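Local coordinates for protein Pab-dependent poly(a)-specific ribonuclease subunit PAN2 (Neurospora crassa, PDB 4CZW) that forms the catalytic subunit of the Pan2-Pan3 complex and probably shortens mRNA poly(A) tails as a metal-dependent exonuclease, with a probably inactive ubiquitin-protease-like domain as scaffold, at residues 54-59 against 327-332; 132-137 against 386-391; 323-328 against 376-381. One frame throughout, in Å; residues are numbered along the deposited sequence.

Overall arrangement
All three contacts lie in the ubiquitin-protease-like scaffold domain and share one mixed sheet. Contact 1 puts helix 51-58 on strand 321-334. Contact 2 puts helix 130-149 on the neighbouring antiparallel strand 385-394. Contact 3 packs the segment after helix 374-377 on the other face of strand 321-334, and shares Gly327 and Thr328 with contact 1. The centres of contacts 1 and 2 are about 9 Å apart. Contact 3 is centred about 10 Å from contact 1 and about 13 Å from contact 2. Along the chain, contacts 1 and 2 cross, and contact 3 is nested within the loop closed by contact 2. Helices from early in the domain thus pack on strands from its end.

Contact 1 of 3, residues 54-59 against 327-332; sequences LQVMHY and GTVVNV
Val56 lays both its methyls over the backbone of strand 327-332 where Gly327 passes into Thr328. Val56 CG1 is anti to the backbone N (chi1 174°) and comes over Gly327, 4.3 Å from Gly327 C. Val56 CG2 reaches further along the strand. Val56 CG2 lies 4.1 Å from Thr328 N and 3.9 Å from Val329 CG2, where the two valine side chains cross obliquely. Gly327 has no side chain to hold the helix off, and the CA atoms of Val56 and Gly327 are 5.6 Å apart. Thr328 turns its side chain away from the helix, so it offers only backbone here. No hydrogen bond joins the segments, and the contact is apolar and buried.

The helix 54-58 and the strand 327-332 run antiparallel at 176°, with axes 8.1 Å apart. Val56 also touches Met391 and Val346, on the strands flanking 321-334. One helix side chain therefore covers three adjacent strands. On the other side, Leu54 and Met57 meet Leu85 of helix 81-94. By sequence position this is probably the helix that starts at the catalytic cysteine in active ubiquitin-specific proteases. Laid on the central sheet, it is characteristic of the USP fold, kept here in a domain predicted inactive.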
loop_
_atom_site.group_PDB
_atom_site.type_symbol
_atom_site.label_atom_id
_atom_site.label_comp_id
_atom_site.label_asym_id
_atom_site.label_seq_id
_atom_site.Cartn_x
_atom_site.Cartn_y
_atom_site.Cartn_z
ATOM N N LEU A 54 -0.835 6.606 0.500
ATOM C CA LEU A 54 -0.146 5.321 0.537
ATOM C C LEU A 54 1.368 5.502 0.544
ATOM O O LEU A 54 2.086 4.767 1.221
ATOM C CB LEU A 54 -0.568 4.453 -0.653
ATOM C CG LEU A 54 -2.025 3.982 -0.672
ATOM C CD1 LEU A 54 -2.329 3.222 -1.953
ATOM C CD2 LEU A 54 -2.328 3.124 0.547
ATOM N N GLN A 55 1.846 6.487 -0.212
ATOM C CA GLN A 55 3.273 6.787 -0.271
ATOM C C GLN A 55 3.783 7.278 1.077
ATOM O O GLN A 55 4.789 6.787 1.588
ATOM C CB GLN A 55 3.563 7.837 -1.348
ATOM C CG GLN A 55 3.304 7.375 -2.775
ATOM C CD GLN A 55 4.403 6.480 -3.318
ATOM O OE1 GLN A 55 5.315 6.082 -2.594
ATOM N NE2 GLN A 55 4.322 6.163 -4.605
ATOM N N VAL A 56 3.077 8.252 1.645
ATOM C CA VAL A 56 3.456 8.844 2.923
ATOM C C VAL A 56 3.478 7.797 4.037
ATOM O O VAL A 56 4.390 7.777 4.864
ATOM C CB VAL A 56 2.498 9.990 3.310
ATOM C CG1 VAL A 56 2.808 10.498 4.700
ATOM C CG2 VAL A 56 2.594 11.123 2.300
HETATM N N MSE A 57 2.478 6.922 4.043
HETATM C CA MSE A 57 2.402 5.855 5.035
HETATM C C MSE A 57 3.515 4.827 4.850
HETATM O O MSE A 57 4.039 4.288 5.824
HETATM C CB MSE A 57 1.042 5.159 4.972
HETATM C CG MSE A 57 -0.130 6.024 5.402
HETATM SE SE MSE A 57 -1.820 5.056 5.327
HETATM C CE MSE A 57 -1.419 3.658 6.624
ATOM N N HIS A 58 3.870 4.560 3.596
ATOM C CA HIS A 58 4.877 3.551 3.277
ATOM C C HIS A 58 6.257 3.921 3.809
ATOM O O HIS A 58 7.007 3.058 4.264
ATOM C CB HIS A 58 4.955 3.330 1.765
ATOM C CG HIS A 58 6.093 2.453 1.344
ATOM N ND1 HIS A 58 7.222 2.944 0.727
ATOM C CD2 HIS A 58 6.282 1.117 1.465
ATOM C CE1 HIS A 58 8.055 1.949 0.478
ATOM N NE2 HIS A 58 7.508 0.829 0.917
ATOM N N TYR A 59 6.590 5.205 3.744
ATOM C CA TYR A 59 7.886 5.672 4.219
ATOM C C TYR A 59 7.809 6.103 5.677
ATOM O O TYR A 59 8.677 6.821 6.174
ATOM C CB TYR A 59 8.398 6.812 3.338
ATOM C CG TYR A 59 8.743 6.361 1.937
ATOM C CD1 TYR A 59 9.969 5.769 1.662
ATOM C CD2 TYR A 59 7.841 6.513 0.894
ATOM C CE1 TYR A 59 10.289 5.347 0.385
ATOM C CE2 TYR A 59 8.152 6.094 -0.387
ATOM C CZ TYR A 59 9.377 5.512 -0.635
ATOM O OH TYR A 59 9.692 5.094 -1.908
ATOM N N GLY A 327 6.363 13.031 5.853
ATOM C CA GLY A 327 5.924 13.569 4.579
ATOM C C GLY A 327 4.631 14.356 4.668
ATOM O O GLY A 327 4.118 14.609 5.758
ATOM N N THR A 328 4.103 14.738 3.509
ATOM C CA THR A 328 2.894 15.550 3.450
ATOM C C THR A 328 2.045 15.225 2.225
ATOM O O THR A 328 2.544 15.213 1.099
ATOM C CB THR A 328 3.232 17.055 3.428
ATOM O OG1 THR A 328 3.998 17.397 4.591
ATOM C CG2 THR A 328 1.962 17.891 3.399
ATOM N N VAL A 329 0.762 14.955 2.449
ATOM C CA VAL A 329 -0.191 14.837 1.354
ATOM C C VAL A 329 -0.611 16.236 0.921
ATOM O O VAL A 329 -1.207 16.981 1.699
ATOM C CB VAL A 329 -1.431 14.016 1.749
ATOM C CG1 VAL A 329 -2.480 14.073 0.647
ATOM C CG2 VAL A 329 -1.040 12.578 2.046
ATOM N N VAL A 330 -0.294 16.592 -0.320
ATOM C CA VAL A 330 -0.473 17.961 -0.789
ATOM C C VAL A 330 -1.548 18.081 -1.866
ATOM O O VAL A 330 -1.564 17.317 -2.831
ATOM C CB VAL A 330 0.851 18.525 -1.342
ATOM C CG1 VAL A 330 0.665 19.956 -1.815
ATOM C CG2 VAL A 330 1.942 18.446 -0.285
ATOM N N ASN A 331 -2.445 19.048 -1.694
ATOM C CA ASN A 331 -3.462 19.338 -2.697
ATOM C C ASN A 331 -2.939 20.326 -3.731
ATOM O O ASN A 331 -2.423 21.386 -3.380
ATOM C CB ASN A 331 -4.729 19.886 -2.038
ATOM C CG ASN A 331 -5.862 20.085 -3.028
ATOM O OD1 ASN A 331 -6.632 19.165 -3.299
ATOM N ND2 ASN A 331 -5.971 21.294 -3.570
ATOM N N VAL A 332 -3.073 19.972 -5.005
ATOM C CA VAL A 332 -2.602 20.824 -6.091
ATOM C C VAL A 332 -3.758 21.272 -6.979
ATOM O O VAL A 332 -4.421 20.450 -7.610
ATOM C CB VAL A 332 -1.550 20.106 -6.955
ATOM C CG1 VAL A 332 -1.155 20.975 -8.138
ATOM C CG2 VAL A 332 -0.331 19.745 -6.118
#

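Contact 2 of 3, residues 132-137 against 386-391; sequences TLVKNL and MPVVVM
Val388 CG1 is met from two sides by helix 132-137. Val134 CG1 comes to 3.7 Å from Val388 CG1, and Lys135 CE reaches Val388 CG1 at 3.7 Å as well. This is the close part of the contact. Val134 CG1 sits between its own backbone N and carbonyl carbon (chi1 72°), and this rotation directs the methyl at the strand. Val134 CG1 is 4.3 Å from Val389 CG2, a looser touch. Val389 CG2 also lies 4.3 Å from Val134 O. Val388 and Val389 both direct their side chains at the helix although they are consecutive. A classic beta bulge explains this, since both residues face Val329 of the neighbouring strand. Val388 has psi of -53°, away from the extended values around it. The backbone of Val388 pairs with Val329 and, on the other side, with Thr271.

The solvent side is made by Lys135, which is partly exposed. Its aliphatic chain is extended beyond CG and crosses the Val388 side chain at about a right angle. Lys135 CG and CE both touch Val388 CG1 as the chain passes across it. The hydrocarbon part packs, while the amino group is carried on toward Glu272, with which NZ makes a long, weak ion pair. Asn136 and Thr132 are also partly exposed. Asn136 ND2 bonds Gly119 O, and Thr132 OG1 bonds Asp127 only weakly.

The axes of helix 132-137 and strand 386-391 run nearly parallel, at 12°, and are 8.3 Å apart. Behind the close part, Val134 and Leu137 rest on Leu53 of helix 51-58. The arrangement is a helix packed on a bulged strand, part of the helix-on-sheet core of the USP-like fold.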
loop_
_atom_site.group_PDB
_atom_site.type_symbol
_atom_site.label_atom_id
_atom_site.label_comp_id
_atom_site.label_asym_id
_atom_site.label_seq_id
_atom_site.Cartn_x
_atom_site.Cartn_y
_atom_site.Cartn_z
ATOM N N THR A 132 -10.703 16.219 0.657
ATOM C CA THR A 132 -11.687 15.724 1.613
ATOM C C THR A 132 -11.680 14.199 1.644
ATOM O O THR A 132 -11.789 13.586 2.707
ATOM C CB THR A 132 -13.105 16.223 1.278
ATOM O OG1 THR A 132 -13.109 17.655 1.222
ATOM C CG2 THR A 132 -14.098 15.760 2.332
ATOM N N LEU A 133 -11.546 13.595 0.466
ATOM C CA LEU A 133 -11.524 12.143 0.339
ATOM C C LEU A 133 -10.341 11.521 1.076
ATOM O O LEU A 133 -10.484 10.490 1.732
ATOM C CB LEU A 133 -11.489 11.738 -1.137
ATOM C CG LEU A 133 -12.773 11.930 -1.944
ATOM C CD1 LEU A 133 -12.521 11.679 -3.423
ATOM C CD2 LEU A 133 -13.867 11.012 -1.423
ATOM N N VAL A 134 -9.176 12.153 0.967
ATOM C CA VAL A 134 -7.966 11.625 1.587
ATOM C C VAL A 134 -7.963 11.894 3.095
ATOM O O VAL A 134 -7.304 11.187 3.857
ATOM C CB VAL A 134 -6.691 12.217 0.938
ATOM C CG1 VAL A 134 -6.502 13.673 1.328
ATOM C CG2 VAL A 134 -5.465 11.397 1.315
ATOM N N LYS A 135 -8.710 12.910 3.518
ATOM C CA LYS A 135 -8.898 13.178 4.940
ATOM C C LYS A 135 -9.699 12.056 5.575
ATOM O O LYS A 135 -9.315 11.504 6.607
ATOM C CB LYS A 135 -9.608 14.513 5.160
ATOM C CG LYS A 135 -8.707 15.724 5.071
ATOM C CD LYS A 135 -9.509 17.007 5.179
ATOM C CE LYS A 135 -8.619 18.225 5.025
ATOM N NZ LYS A 135 -9.415 19.481 5.028
ATOM N N ASN A 136 -10.822 11.730 4.944
ATOM C CA ASN A 136 -11.689 10.660 5.409
ATOM C C ASN A 136 -10.982 9.313 5.374
ATOM O O ASN A 136 -11.119 8.510 6.296
ATOM C CB ASN A 136 -12.966 10.607 4.568
ATOM C CG ASN A 136 -13.820 11.849 4.725
ATOM O OD1 ASN A 136 -13.800 12.501 5.769
ATOM N ND2 ASN A 136 -14.577 12.184 3.687
ATOM N N LEU A 137 -10.221 9.075 4.310
ATOM C CA LEU A 137 -9.505 7.816 4.149
ATOM C C LEU A 137 -8.440 7.635 5.224
ATOM O O LEU A 137 -8.249 6.534 5.736
ATOM C CB LEU A 137 -8.861 7.737 2.765
ATOM C CG LEU A 137 -8.098 6.444 2.477
ATOM C CD1 LEU A 137 -9.041 5.250 2.469
ATOM C CD2 LEU A 137 -7.350 6.554 1.164
HETATM N N MSE A 386 -1.327 23.511 -1.260
HETATM C CA MSE A 386 -1.682 23.497 0.155
HETATM C C MSE A 386 -1.663 22.083 0.738
HETATM O O MSE A 386 -2.135 21.138 0.107
HETATM C CB MSE A 386 -3.059 24.130 0.363
HETATM C CG MSE A 386 -3.050 25.649 0.356
HETATM SE SE MSE A 386 -2.229 26.375 1.970
HETATM C CE MSE A 386 -0.856 27.491 1.159
ATOM N N PRO A 387 -1.117 21.939 1.956
ATOM C CA PRO A 387 -1.031 20.643 2.635
ATOM C C PRO A 387 -2.382 20.171 3.166
ATOM O O PRO A 387 -3.179 20.984 3.635
ATOM C CB PRO A 387 -0.061 20.919 3.785
ATOM C CG PRO A 387 -0.266 22.359 4.089
ATOM C CD PRO A 387 -0.540 23.025 2.769
ATOM N N VAL A 388 -2.630 18.868 3.091
ATOM C CA VAL A 388 -3.887 18.300 3.561
ATOM C C VAL A 388 -3.657 17.394 4.766
ATOM O O VAL A 388 -4.288 17.560 5.809
ATOM C CB VAL A 388 -4.595 17.501 2.452
ATOM C CG1 VAL A 388 -5.888 16.900 2.974
ATOM C CG2 VAL A 388 -4.864 18.391 1.253
ATOM N N VAL A 389 -2.750 16.435 4.611
ATOM C CA VAL A 389 -2.399 15.530 5.699
ATOM C C VAL A 389 -0.905 15.614 5.998
ATOM O O VAL A 389 -0.076 15.526 5.092
ATOM C CB VAL A 389 -2.773 14.070 5.370
ATOM C CG1 VAL A 389 -2.477 13.166 6.559
ATOM C CG2 VAL A 389 -4.238 13.972 4.975
ATOM N N VAL A 390 -0.570 15.791 7.272
ATOM C CA VAL A 390 0.823 15.875 7.697
ATOM C C VAL A 390 1.167 14.698 8.604
ATOM O O VAL A 390 0.442 14.408 9.556
ATOM C CB VAL A 390 1.107 17.199 8.430
ATOM C CG1 VAL A 390 2.548 17.250 8.899
ATOM C CG2 VAL A 390 0.800 18.379 7.522
HETATM N N MSE A 391 2.274 14.021 8.309
HETATM C CA MSE A 391 2.630 12.800 9.024
HETATM C C MSE A 391 3.911 12.935 9.842
HETATM O O MSE A 391 4.987 13.185 9.299
HETATM C CB MSE A 391 2.780 11.641 8.038
HETATM C CG MSE A 391 2.951 10.280 8.693
HETATM SE SE MSE A 391 1.286 9.585 9.435
HETATM C CE MSE A 391 0.277 9.367 7.779
#

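Contact 3 of 3, residues 323-328 against 376-381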
loop_
_atom_site.group_PDB
_atom_site.type_symbol
_atom_site.label_atom_id
_atom_site.label_comp_id
_atom_site.label_asym_id
_atom_site.label_seq_id
_atom_site.Cartn_x
_atom_site.Cartn_y
_atom_site.Cartn_z
ATOM N N TYR A 323 9.484 14.289 17.517
ATOM C CA TYR A 323 8.859 13.706 16.335
ATOM C C TYR A 323 9.540 14.200 15.063
ATOM O O TYR A 323 9.935 15.361 14.971
ATOM C CB TYR A 323 7.365 14.038 16.296
ATOM C CG TYR A 323 6.526 13.221 17.254
ATOM C CD1 TYR A 323 6.470 13.535 18.606
ATOM C CD2 TYR A 323 5.781 12.138 16.803
ATOM C CE1 TYR A 323 5.702 12.791 19.482
ATOM C CE2 TYR A 323 5.010 11.388 17.671
ATOM C CZ TYR A 323 4.974 11.720 19.009
ATOM O OH TYR A 323 4.208 10.974 19.875
ATOM N N SER A 324 9.680 13.308 14.088
ATOM C CA SER A 324 10.263 13.671 12.804
ATOM C C SER A 324 9.187 13.725 11.726
ATOM O O SER A 324 8.285 12.890 11.695
ATOM C CB SER A 324 11.360 12.682 12.406
ATOM O OG SER A 324 12.453 12.747 13.306
ATOM N N LEU A 325 9.284 14.720 10.851
ATOM C CA LEU A 325 8.341 14.855 9.750
ATOM C C LEU A 325 8.654 13.850 8.650
ATOM O O LEU A 325 9.724 13.895 8.042
ATOM C CB LEU A 325 8.368 16.277 9.190
ATOM C CG LEU A 325 7.490 16.540 7.966
ATOM C CD1 LEU A 325 6.025 16.305 8.294
ATOM C CD2 LEU A 325 7.709 17.951 7.448
ATOM N N VAL A 326 7.718 12.940 8.401
ATOM C CA VAL A 326 7.898 11.925 7.371
ATOM C C VAL A 326 7.563 12.478 5.991
ATOM O O VAL A 326 8.377 12.407 5.071
ATOM C CB VAL A 326 7.026 10.684 7.640
ATOM C CG1 VAL A 326 7.132 9.703 6.486
ATOM C CG2 VAL A 326 7.434 10.024 8.947
ATOM N N GLY A 327 6.363 13.031 5.853
ATOM C CA GLY A 327 5.924 13.569 4.579
ATOM C C GLY A 327 4.631 14.356 4.668
ATOM O O GLY A 327 4.118 14.609 5.758
ATOM N N THR A 328 4.103 14.738 3.509
ATOM C CA THR A 328 2.894 15.550 3.450
ATOM C C THR A 328 2.045 15.225 2.225
ATOM O O THR A 328 2.544 15.213 1.099
ATOM C CB THR A 328 3.232 17.055 3.428
ATOM O OG1 THR A 328 3.998 17.397 4.591
ATOM C CG2 THR A 328 1.962 17.891 3.399
ATOM N N GLU A 376 11.785 23.245 -1.020
ATOM C CA GLU A 376 10.670 22.981 -1.923
ATOM C C GLU A 376 9.610 22.098 -1.270
ATOM O O GLU A 376 8.411 22.320 -1.443
ATOM C CB GLU A 376 11.178 22.330 -3.213
ATOM C CG GLU A 376 10.087 21.785 -4.123
ATOM C CD GLU A 376 9.223 22.874 -4.733
ATOM O OE1 GLU A 376 9.652 24.047 -4.743
ATOM O OE2 GLU A 376 8.112 22.554 -5.203
ATOM N N ALA A 377 10.061 21.102 -0.515
ATOM C CA ALA A 377 9.156 20.187 0.170
ATOM C C ALA A 377 8.411 20.885 1.302
ATOM O O ALA A 377 7.309 20.479 1.677
ATOM C CB ALA A 377 9.923 18.989 0.704
ATOM N N LEU A 378 9.016 21.937 1.844
ATOM C CA LEU A 378 8.419 22.678 2.949
ATOM C C LEU A 378 7.942 24.057 2.503
ATOM O O LEU A 378 7.705 24.938 3.328
ATOM C CB LEU A 378 9.416 22.809 4.102
ATOM C CG LEU A 378 9.919 21.491 4.695
ATOM C CD1 LEU A 378 10.885 21.744 5.842
ATOM C CD2 LEU A 378 8.753 20.627 5.148
ATOM N N THR A 379 7.807 24.236 1.193
ATOM C CA THR A 379 7.280 25.480 0.640
ATOM C C THR A 379 5.861 25.266 0.131
ATOM O O THR A 379 5.591 24.310 -0.597
ATOM C CB THR A 379 8.157 26.013 -0.509
ATOM O OG1 THR A 379 9.504 26.180 -0.049
ATOM C CG2 THR A 379 7.629 27.351 -1.009
ATOM N N PHE A 380 4.953 26.156 0.518
ATOM C CA PHE A 380 3.563 26.054 0.094
ATOM C C PHE A 380 3.085 27.353 -0.549
ATOM O O PHE A 380 3.589 28.433 -0.244
ATOM C CB PHE A 380 2.671 25.679 1.279
ATOM C CG PHE A 380 3.040 24.371 1.920
ATOM C CD1 PHE A 380 2.692 23.170 1.324
ATOM C CD2 PHE A 380 3.740 24.342 3.117
ATOM C CE1 PHE A 380 3.031 21.964 1.909
ATOM C CE2 PHE A 380 4.081 23.137 3.707
ATOM C CZ PHE A 380 3.728 21.948 3.102
ATOM N N ASN A 381 2.113 27.235 -1.447
ATOM C CA ASN A 381 1.620 28.373 -2.208
ATOM C C ASN A 381 0.118 28.545 -2.016
ATOM O O ASN A 381 -0.655 27.616 -2.244
ATOM C CB ASN A 381 1.954 28.195 -3.692
ATOM C CG ASN A 381 1.805 29.479 -4.489
ATOM O OD1 ASN A 381 0.806 30.189 -4.371
ATOM N ND2 ASN A 381 2.802 29.782 -5.310
HETATM O O HOH W 1 6.598 17.891 2.862
#
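Leu325 and Leu378 make the closest apolar touch, Leu325 CD2 to Leu378 CD2 at 3.7 Å. Their side chains slide past each other in opposite directions. Leu325 has CG anti to its backbone N (chi1 176°), and its side chain starts toward segment 376-381. Leu378 starts off to one side, and only its far methyl comes across. A second apolar touch is looser. Thr328 CG2 lies 4.4 Å from Phe380 CZ and approaches the ring obliquely. Phe380 also rests on Pro387 of the next strand, so its ring spans two strands.

Polar contact runs through one water. The water oxygen is 2.9 Å from Ala377 O, to which it donates a hydrogen bond, and 3.2 Å from Thr328 OG1, which it also bonds. Thr328 therefore uses both branches of its side chain, the methyl toward the ring and the hydroxyl toward the water. No direct hydrogen bond crosses between the segments. Inside segment 376-381, Thr379 N makes a weak bond back to Glu376 O where the helix ends.

Backbone shape decides which residues face this side. Leu325 and Thr328 are three apart, and regular alternation would put them on opposite faces. Val326, with psi -54°, breaks the extended run, and both side chains then point the same way.

Around the contact, Leu325 also packs on Val390 and Phe392 of strand 385-394 and on Trp361 of strand 361-365, which Ala377 touches too. Glu376 bonds Ser4 and Tyr13 near the start of the chain. Val326 leans on Thr60 on the other face, next to helix 51-58. Strand 321-334 is thus covered by that helix on one face and by the turn after helix 374-377 on the other.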